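Local structure of SusD homolog (Bacteroides thetaiotaomicron VPI-5482, 3IV0) at residues T97-A102 / L133-I138; M90-F95 / R140-V145; A24-I29 / A125-M130. The protein is of uncharacterised function but, as a SusD-family protein of the outer membrane, probably binds sugars or glycans at the bacterial cell surface. One frame throughout, in Å; residues are numbered along the deposited sequence. Where two conformers were deposited one is given.

How the interactions relate
Helix 19-39 comes first in the chain and is met again by residues 125-130 on helix 117-142. That contact, interaction 3, closes a loop of 95 intervening residues. The chain opens interaction 2 at 90-95 and interaction 1 at 97-102, both before residue 125. It then runs up helix 117-142 and completes interaction 1 at 133-138 and interaction 2 at 140-145. Interaction 1 is therefore nested within interaction 2, and interaction 3 crosses both. Helix 117-142 serves all three contacts. Interaction 1 touches each of the others, through Ile138 on Phe95 and through Ala102 on Ile29. Together they tie helices 19-39, 93-108 and 117-142 into one bundle.

Interaction 1 (T97-A102 / L133-I138); sequences TAIQDA and LSYFFI
Ile99 carries most of this contact between two antiparallel helices, 93-108 and 117-142, whose short segments approach to 9.7 Å between axes. Its CB bears two branches pointed at helix 117-142. CG2 lies anti to the backbone N and reaches the outer end of Tyr135. Ile99 CG2 sits 3.5 Å from Tyr135 OH and also touches CE2 and CZ of that ring. CG1 takes the place beside the backbone N (chi1 -71°) and rests on the CB of Ser134, with Ile99 CG1 3.6 Å from Ser134 CB. The chain then stays extended, and this carries CD1 over the Tyr135 ring. Ile99 CD1 stands 3.7 Å from the centroid of the Tyr135 ring, only 6° off the normal, so the CH-pi contact is almost exactly centred. On its far reach Ile99 CD1 also meets Ile138 CD1, at 4.2 Å. From the preceding residue, Ala98 CB packs against Ser134 OG at 3.7 Å. The polar atoms here find partners along or beyond helix 117-142. Ser134 OG bonds back to the carbonyl of Met130, and Tyr135 OH bonds to the carbonyl of Tyr148. The phenol is thus held at its tip while one face takes the isoleucine methyl. The two helices are joined here by apolar and CH-pi packing, with the buried hydroxyls satisfied by backbone carbonyls.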
loop_
_atom_site.group_PDB
_atom_site.type_symbol
_atom_site.label_atom_id
_atom_site.label_comp_id
_atom_site.label_asym_id
_atom_site.label_seq_id
_atom_site.Cartn_x
_atom_site.Cartn_y
_atom_site.Cartn_z
ATOM N N THR A 97 11.391 0.262 14.389
ATOM C CA THR A 97 12.403 -0.802 14.446
ATOM C C THR A 97 13.049 -0.960 13.067
ATOM O O THR A 97 14.272 -1.048 12.967
ATOM C CB THR A 97 11.804 -2.131 14.923
ATOM O OG1 THR A 97 11.230 -1.970 16.220
ATOM C CG2 THR A 97 12.866 -3.269 14.974
ATOM N N ALA A 98 12.249 -1.020 11.998
ATOM C CA ALA A 98 12.760 -1.052 10.647
ATOM C C ALA A 98 13.642 0.144 10.336
ATOM O O ALA A 98 14.729 0.010 9.774
ATOM C CB ALA A 98 11.586 -1.168 9.630
ATOM N N ILE A 99 13.139 1.322 10.662
ATOM C CA ILE A 99 13.871 2.569 10.393
ATOM C C ILE A 99 15.213 2.594 11.118
ATOM O O ILE A 99 16.242 2.923 10.532
ATOM C CB ILE A 99 13.009 3.815 10.734
ATOM C CG1 ILE A 99 11.874 3.976 9.709
ATOM C CG2 ILE A 99 13.848 5.078 10.825
ATOM C CD1 ILE A 99 10.709 4.792 10.262
ATOM N N GLN A 100 15.199 2.244 12.394
ATOM C CA GLN A 100 16.432 2.276 13.173
ATOM C C GLN A 100 17.425 1.217 12.684
ATOM O O GLN A 100 18.632 1.470 12.666
ATOM C CB GLN A 100 16.142 2.115 14.671
ATOM C CG GLN A 100 17.370 1.810 15.539
ATOM C CD GLN A 100 18.372 2.963 15.637
ATOM O OE1 GLN A 100 19.336 3.056 14.860
ATOM N NE2 GLN A 100 18.164 3.829 16.621
ATOM N N ASP A 101 16.964 0.032 12.294
ATOM C CA ASP A 101 17.862 -0.962 11.720
ATOM C C ASP A 101 18.422 -0.519 10.377
ATOM O O ASP A 101 19.607 -0.757 10.066
ATOM C CB ASP A 101 17.225 -2.334 11.706
ATOM C CG ASP A 101 17.109 -2.916 13.116
ATOM O OD1 ASP A 101 17.795 -2.417 14.052
ATOM O OD2 ASP A 101 16.331 -3.857 13.310
ATOM N N ALA A 102 17.619 0.152 9.548
ATOM C CA ALA A 102 18.151 0.737 8.323
ATOM C C ALA A 102 19.244 1.734 8.653
ATOM O O ALA A 102 20.278 1.756 7.997
ATOM C CB ALA A 102 17.026 1.413 7.471
ATOM N N LEU A 133 10.208 3.785 2.697
ATOM C CA LEU A 133 8.896 3.160 2.659
ATOM C C LEU A 133 8.225 3.175 4.019
ATOM O O LEU A 133 7.043 3.439 4.154
ATOM C CB LEU A 133 8.990 1.724 2.137
ATOM C CG LEU A 133 7.670 1.029 1.878
ATOM C CD1 LEU A 133 6.876 1.672 0.733
ATOM C CD2 LEU A 133 7.947 -0.428 1.513
ATOM N N SER A 134 9.015 2.919 5.065
ATOM C CA SER A 134 8.499 2.923 6.436
ATOM C C SER A 134 8.061 4.326 6.815
ATOM O O SER A 134 6.959 4.485 7.376
ATOM C CB SER A 134 9.556 2.400 7.409
ATOM O OG SER A 134 9.871 1.037 7.134
ATOM N N TYR A 135 8.905 5.338 6.562
ATOM C CA TYR A 135 8.512 6.707 6.845
ATOM C C TYR A 135 7.251 7.073 6.070
ATOM O O TYR A 135 6.333 7.711 6.610
ATOM C CB TYR A 135 9.632 7.718 6.507
ATOM C CG TYR A 135 10.577 7.927 7.680
ATOM C CD1 TYR A 135 10.107 8.427 8.868
ATOM C CD2 TYR A 135 11.915 7.635 7.579
ATOM C CE1 TYR A 135 10.946 8.619 9.952
ATOM C CE2 TYR A 135 12.764 7.819 8.663
ATOM C CZ TYR A 135 12.261 8.285 9.837
ATOM O OH TYR A 135 13.083 8.487 10.957
ATOM N N PHE A 136 7.175 6.709 4.798
ATOM C CA PHE A 136 5.975 6.987 4.014
ATOM C C PHE A 136 4.759 6.347 4.627
ATOM O O PHE A 136 3.725 7.013 4.762
ATOM C CB PHE A 136 6.146 6.532 2.589
ATOM C CG PHE A 136 4.929 6.744 1.724
ATOM C CD1 PHE A 136 4.440 8.017 1.497
ATOM C CD2 PHE A 136 4.328 5.684 1.091
ATOM C CE1 PHE A 136 3.349 8.220 0.653
ATOM C CE2 PHE A 136 3.201 5.889 0.252
ATOM C CZ PHE A 136 2.735 7.174 0.057
ATOM N N PHE A 137 4.849 5.086 5.021
ATOM C CA PHE A 137 3.692 4.416 5.602
ATOM C C PHE A 137 3.241 5.075 6.892
ATOM O O PHE A 137 2.018 5.183 7.171
ATOM C CB PHE A 137 4.011 2.932 5.844
ATOM C CG PHE A 137 3.608 2.032 4.699
ATOM C CD1 PHE A 137 3.932 2.337 3.398
ATOM C CD2 PHE A 137 2.895 0.878 4.947
ATOM C CE1 PHE A 137 3.530 1.510 2.370
ATOM C CE2 PHE A 137 2.486 0.050 3.921
ATOM C CZ PHE A 137 2.823 0.375 2.628
ATOM N N ILE A 138 4.165 5.520 7.737
ATOM C CA ILE A 138 3.741 6.148 8.977
ATOM C C ILE A 138 3.260 7.589 8.781
ATOM O O ILE A 138 2.401 8.058 9.523
ATOM C CB ILE A 138 4.772 6.032 10.119
ATOM C CG1 ILE A 138 6.130 6.657 9.817
ATOM C CG2 ILE A 138 4.900 4.568 10.530
ATOM C CD1 ILE A 138 7.091 6.706 11.036
#

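Interaction 2 (M90-F95 / R140-V145); sequences MQWDVF and RAFGDV. With EDO (1,2-ethanediol), chain D.
Aromatic packing dominates. The six-membered ring of Trp92 turns its edge to the face of Phe142, a T-shaped pair with centroids 5.3 Å apart and planes at 76°. Trp92 CE3 is the leading atom, 3.8 Å from Phe142 CD2. Trp92 holds the N-cap position of helix 93-108, and its CG lies in the crowded place between backbone N and carbonyl carbon (chi1 55°), which swings the indole across to the end of helix 117-142. Among apolar contacts, Val145 CG1 touches Trp92 CZ3 at 4.0 Å. The backbone joins in too: Met90 O comes to 3.6 Å from Phe142 CE1, and the CA of this selenomethionine lies at the edge of that ring, in its plane.

The polar part involves a bound 1,2-ethanediol, probably from the crystallisation liquor. Asp144 N donates a nearly straight bond, 2.9 Å long, to O1 of the ethanediol. Asp144 OD1 is held by Met162 N. Gly143 leaves the helix with positive phi (88°) and turns the chain toward Val145, whose backbone is hydrogen-bonded to that of Thr160. The arrangement joins the start of one helix to the end of its antiparallel partner, as in the helical hairpins of TPR-related folds.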
loop_
_atom_site.group_PDB
_atom_site.type_symbol
_atom_site.label_atom_id
_atom_site.label_comp_id
_atom_site.label_asym_id
_atom_site.label_seq_id
_atom_site.Cartn_x
_atom_site.Cartn_y
_atom_site.Cartn_z
HETATM N N MSE A 90 -2.164 1.742 16.177
HETATM C CA MSE A 90 -1.885 3.125 16.542
HETATM C C MSE A 90 -0.494 3.360 17.104
HETATM O O MSE A 90 -0.186 4.437 17.578
HETATM C CB MSE A 90 -2.897 3.584 17.575
HETATM C CG MSE A 90 -4.296 3.615 17.031
HETATM SE SE MSE A 90 -5.715 3.706 18.360
HETATM C CE MSE A 90 -7.206 3.282 17.137
ATOM N N GLN A 91 0.326 2.310 17.055
ATOM C CA GLN A 91 1.706 2.343 17.513
ATOM C C GLN A 91 2.674 2.224 16.375
ATOM O O GLN A 91 2.665 1.242 15.632
ATOM C CB GLN A 91 1.950 1.221 18.527
ATOM C CG GLN A 91 1.152 1.437 19.804
ATOM C CD GLN A 91 1.128 0.252 20.715
ATOM O OE1 GLN A 91 2.166 -0.358 20.991
ATOM N NE2 GLN A 91 -0.042 -0.108 21.173
ATOM N N TRP A 92 3.526 3.222 16.238
ATOM C CA TRP A 92 4.522 3.235 15.175
ATOM C C TRP A 92 5.816 2.518 15.522
ATOM O O TRP A 92 6.763 2.502 14.736
ATOM C CB TRP A 92 4.771 4.674 14.673
ATOM C CG TRP A 92 5.144 5.664 15.712
ATOM C CD1 TRP A 92 5.899 5.442 16.842
ATOM C CD2 TRP A 92 4.748 7.020 15.745
ATOM N NE1 TRP A 92 6.021 6.607 17.536
ATOM C CE2 TRP A 92 5.330 7.601 16.899
ATOM C CE3 TRP A 92 3.990 7.828 14.888
ATOM C CZ2 TRP A 92 5.127 8.921 17.238
ATOM C CZ3 TRP A 92 3.791 9.165 15.228
ATOM C CH2 TRP A 92 4.365 9.690 16.395
ATOM N N ASP A 93 5.855 1.854 16.681
ATOM C CA ASP A 93 7.074 1.205 17.166
ATOM C C ASP A 93 7.711 0.225 16.204
ATOM O O ASP A 93 8.941 0.235 16.052
ATOM C CB ASP A 93 6.847 0.513 18.551
ATOM C CG ASP A 93 5.814 -0.607 18.516
ATOM O OD1 ASP A 93 4.832 -0.520 17.753
ATOM O OD2 ASP A 93 5.964 -1.607 19.279
ATOM N N VAL A 94 6.935 -0.632 15.558
ATOM C CA VAL A 94 7.536 -1.640 14.704
ATOM C C VAL A 94 8.096 -1.031 13.430
ATOM O O VAL A 94 9.172 -1.406 12.982
ATOM C CB VAL A 94 6.564 -2.764 14.395
ATOM C CG1 VAL A 94 7.259 -3.834 13.517
ATOM C CG2 VAL A 94 6.046 -3.388 15.712
ATOM N N PHE A 95 7.426 -0.032 12.863
ATOM C CA PHE A 95 8.022 0.707 11.742
ATOM C C PHE A 95 9.329 1.360 12.175
ATOM O O PHE A 95 10.300 1.375 11.392
ATOM C CB PHE A 95 7.067 1.807 11.234
ATOM C CG PHE A 95 5.875 1.281 10.482
ATOM C CD1 PHE A 95 6.027 0.767 9.201
ATOM C CD2 PHE A 95 4.599 1.363 11.017
ATOM C CE1 PHE A 95 4.921 0.315 8.509
ATOM C CE2 PHE A 95 3.517 0.898 10.310
ATOM C CZ PHE A 95 3.680 0.413 9.081
ATOM N N ARG A 140 1.521 8.503 6.119
ATOM C CA ARG A 140 0.164 8.312 5.639
ATOM C C ARG A 140 -0.791 7.992 6.770
ATOM O O ARG A 140 -1.988 8.363 6.706
ATOM C CB ARG A 140 0.056 7.189 4.608
ATOM C CG ARG A 140 0.729 7.387 3.291
ATOM C CD ARG A 140 0.210 6.391 2.285
ATOM N NE ARG A 140 0.413 5.017 2.729
ATOM C CZ ARG A 140 0.149 3.956 1.966
ATOM N NH1 ARG A 140 -0.190 4.098 0.682
ATOM N NH2 ARG A 140 0.276 2.743 2.455
ATOM N N ALA A 141 -0.353 7.247 7.776
ATOM C CA ALA A 141 -1.215 6.883 8.879
ATOM C C ALA A 141 -1.320 7.939 9.947
ATOM O O ALA A 141 -2.399 8.162 10.506
ATOM C CB ALA A 141 -0.746 5.535 9.522
ATOM N N PHE A 142 -0.221 8.617 10.250
ATOM C CA PHE A 142 -0.154 9.432 11.449
ATOM C C PHE A 142 0.048 10.914 11.203
ATOM O O PHE A 142 -0.097 11.711 12.154
ATOM C CB PHE A 142 0.942 8.919 12.404
ATOM C CG PHE A 142 0.690 7.523 12.932
ATOM C CD1 PHE A 142 -0.258 7.302 13.918
ATOM C CD2 PHE A 142 1.418 6.445 12.453
ATOM C CE1 PHE A 142 -0.490 6.032 14.377
ATOM C CE2 PHE A 142 1.165 5.177 12.917
ATOM C CZ PHE A 142 0.229 4.979 13.887
ATOM N N GLY A 143 0.420 11.307 9.989
ATOM C CA GLY A 143 0.732 12.729 9.775
ATOM C C GLY A 143 2.184 13.022 10.065
ATOM O O GLY A 143 3.086 12.297 9.651
ATOM N N ASP A 144 2.422 14.093 10.815
ATOM C CA ASP A 144 3.756 14.404 11.279
ATOM C C ASP A 144 4.332 13.236 12.101
ATOM O O ASP A 144 3.629 12.622 12.896
ATOM C CB ASP A 144 3.739 15.663 12.159
ATOM C CG ASP A 144 3.258 16.904 11.451
ATOM O OD1 ASP A 144 3.070 16.969 10.240
ATOM O OD2 ASP A 144 3.113 17.929 12.162
ATOM N N VAL A 145 5.617 12.926 11.906
ATOM C CA VAL A 145 6.270 11.848 12.622
ATOM C C VAL A 145 7.690 12.244 13.001
ATOM O O VAL A 145 8.318 13.005 12.289
ATOM C CB VAL A 145 6.293 10.534 11.800
ATOM C CG1 VAL A 145 4.883 10.025 11.518
ATOM C CG2 VAL A 145 7.087 10.663 10.527
HETATM C C1 EDO D . -0.434 16.340 10.461
HETATM O O1 EDO D . 0.008 15.579 11.614
HETATM C C2 EDO D . -1.888 16.076 10.143
HETATM O O2 EDO D . -2.784 16.535 11.132
#

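Interaction 3 (A24-I29 / A125-M130); sequences AFLLSI and AEAIFM
Helices 19-39 and 117-142 run nearly parallel here, their short axes 10.2 Å apart and inclined by 15°, with Leu26 beside Ala127 and Ile29 beside Met130. Leu26 points at the partner helix with CG anti to its backbone N (chi1 173°). Its two methyls divide the work. The side chains of Leu26 and Glu126 cross at about a right angle, and Leu26 CD2 lies 3.5 Å from Glu126 OE2. Leu26 CD1 touches Glu126 CB and lies 4.0 Å from Ala127 N. One turn on, Ile29 uses both branches. Its CG2 slides along Met130, a selenomethionine, and stops 3.7 Å from Met130 CB. Its CD1 looks back to Ala127 CB at 4.4 Å, so the small alanine is shared by Leu26 and Ile29. The buried Glu126 is paired outside the two segments. Its OE1 is hydrogen-bonded to Tyr30 OH and forms a salt bridge with Arg199; the salt bridge probably favours the ionised form. Within helix 19-39, Ser28 OG donates to Phe25 O in the carbonyl plane, on a lone pair, at 2.6 Å. The usual bond of Ile29 N to that same oxygen is weak. Leu105 of helix 93-108 packs on both Leu26 and Ala127. Helices 19-39, 93-108 and 117-142 thus pack together through apolar side chains, consistent with the TPR-related helical scaffold of SusD proteins.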
loop_
_atom_site.group_PDB
_atom_site.type_symbol
_atom_site.label_atom_id
_atom_site.label_comp_id
_atom_site.label_asym_id
_atom_site.label_seq_id
_atom_site.Cartn_x
_atom_site.Cartn_y
_atom_site.Cartn_z
ATOM N N ALA A 24 21.551 -10.932 6.195
ATOM C CA ALA A 24 20.603 -11.311 7.232
ATOM C C ALA A 24 20.097 -10.097 7.983
ATOM O O ALA A 24 18.892 -10.013 8.304
ATOM C CB ALA A 24 21.217 -12.378 8.197
ATOM N N PHE A 25 20.979 -9.156 8.268
ATOM C CA PHE A 25 20.568 -7.949 8.941
ATOM C C PHE A 25 19.597 -7.152 8.056
ATOM O O PHE A 25 18.565 -6.706 8.536
ATOM C CB PHE A 25 21.774 -7.120 9.351
ATOM C CG PHE A 25 21.442 -6.011 10.295
ATOM C CD1 PHE A 25 21.002 -4.806 9.816
ATOM C CD2 PHE A 25 21.505 -6.189 11.665
ATOM C CE1 PHE A 25 20.682 -3.798 10.664
ATOM C CE2 PHE A 25 21.191 -5.157 12.528
ATOM C CZ PHE A 25 20.754 -3.959 12.017
ATOM N N LEU A 26 19.923 -6.995 6.781
ATOM C CA LEU A 26 19.000 -6.351 5.835
ATOM C C LEU A 26 17.655 -7.063 5.826
ATOM O O LEU A 26 16.595 -6.419 5.889
ATOM C CB LEU A 26 19.639 -6.295 4.473
ATOM C CG LEU A 26 18.729 -5.799 3.341
ATOM C CD1 LEU A 26 18.322 -4.343 3.620
ATOM C CD2 LEU A 26 19.415 -5.951 1.987
ATOM N N LEU A 27 17.645 -8.385 5.807
ATOM C CA LEU A 27 16.397 -9.066 5.753
ATOM C C LEU A 27 15.566 -8.862 7.031
ATOM O O LEU A 27 14.357 -8.947 6.970
ATOM C CB LEU A 27 16.592 -10.553 5.430
ATOM C CG LEU A 27 16.919 -10.836 3.969
ATOM C CD1 LEU A 27 17.372 -12.291 3.863
ATOM C CD2 LEU A 27 15.729 -10.613 3.068
ATOM N N SER A 28 16.201 -8.576 8.169
ATOM C CA SER A 28 15.475 -8.297 9.390
ATOM C C SER A 28 14.721 -6.956 9.268
ATOM O O SER A 28 13.749 -6.754 9.973
ATOM C CB SER A 28 16.421 -8.287 10.606
ATOM O OG SER A 28 17.163 -7.089 10.723
ATOM N N ILE A 29 15.191 -6.060 8.391
ATOM C CA ILE A 29 14.492 -4.779 8.138
ATOM C C ILE A 29 13.205 -5.096 7.396
ATOM O O ILE A 29 12.134 -4.627 7.794
ATOM C CB ILE A 29 15.389 -3.789 7.378
ATOM C CG1 ILE A 29 16.643 -3.405 8.194
ATOM C CG2 ILE A 29 14.557 -2.530 6.959
ATOM C CD1 ILE A 29 17.746 -2.707 7.381
ATOM N N ALA A 125 21.241 0.554 -0.801
ATOM C CA ALA A 125 20.078 1.041 -1.570
ATOM C C ALA A 125 18.782 0.445 -1.046
ATOM O O ALA A 125 17.767 1.171 -0.893
ATOM C CB ALA A 125 20.237 0.719 -3.022
ATOM N N GLU A 126 18.775 -0.844 -0.740
ATOM C CA GLU A 126 17.607 -1.469 -0.184
ATOM C C GLU A 126 17.233 -0.935 1.180
ATOM O O GLU A 126 16.040 -0.714 1.478
ATOM C CB GLU A 126 17.812 -2.989 -0.092
ATOM C CG GLU A 126 17.902 -3.696 -1.396
ATOM C CD GLU A 126 17.963 -5.178 -1.205
ATOM O OE1 GLU A 126 16.991 -5.747 -0.694
ATOM O OE2 GLU A 126 18.991 -5.805 -1.526
ATOM N N ALA A 127 18.224 -0.648 2.013
ATOM C CA ALA A 127 17.965 -0.095 3.319
ATOM C C ALA A 127 17.398 1.322 3.199
ATOM O O ALA A 127 16.478 1.678 3.958
ATOM C CB ALA A 127 19.276 -0.080 4.167
ATOM N N ILE A 128 17.932 2.130 2.290
ATOM C CA ILE A 128 17.370 3.466 2.067
ATOM C C ILE A 128 15.938 3.349 1.566
ATOM O O ILE A 128 15.052 4.093 2.026
ATOM C CB ILE A 128 18.208 4.235 1.074
ATOM C CG1 ILE A 128 19.549 4.590 1.713
ATOM C CG2 ILE A 128 17.483 5.535 0.616
ATOM C CD1 ILE A 128 20.663 4.916 0.699
ATOM N N PHE A 129 15.671 2.433 0.647
ATOM C CA PHE A 129 14.319 2.212 0.187
ATOM C C PHE A 129 13.383 1.840 1.333
ATOM O O PHE A 129 12.286 2.423 1.482
ATOM C CB PHE A 129 14.254 1.152 -0.915
ATOM C CG PHE A 129 12.843 0.789 -1.303
ATOM C CD1 PHE A 129 12.099 1.637 -2.121
ATOM C CD2 PHE A 129 12.234 -0.338 -0.794
ATOM C CE1 PHE A 129 10.788 1.335 -2.438
ATOM C CE2 PHE A 129 10.908 -0.637 -1.110
ATOM C CZ PHE A 129 10.198 0.201 -1.953
HETATM N N MSE A 130 13.768 0.902 2.169
HETATM C CA MSE A 130 12.917 0.426 3.205
HETATM C C MSE A 130 12.720 1.448 4.275
HETATM O O MSE A 130 11.623 1.524 4.850
HETATM C CB MSE A 130 13.456 -0.900 3.775
HETATM C CG MSE A 130 13.280 -2.035 2.767
HETATM SE SE MSE A 130 11.510 -2.360 2.093
HETATM C CE MSE A 130 10.711 -2.865 3.680
#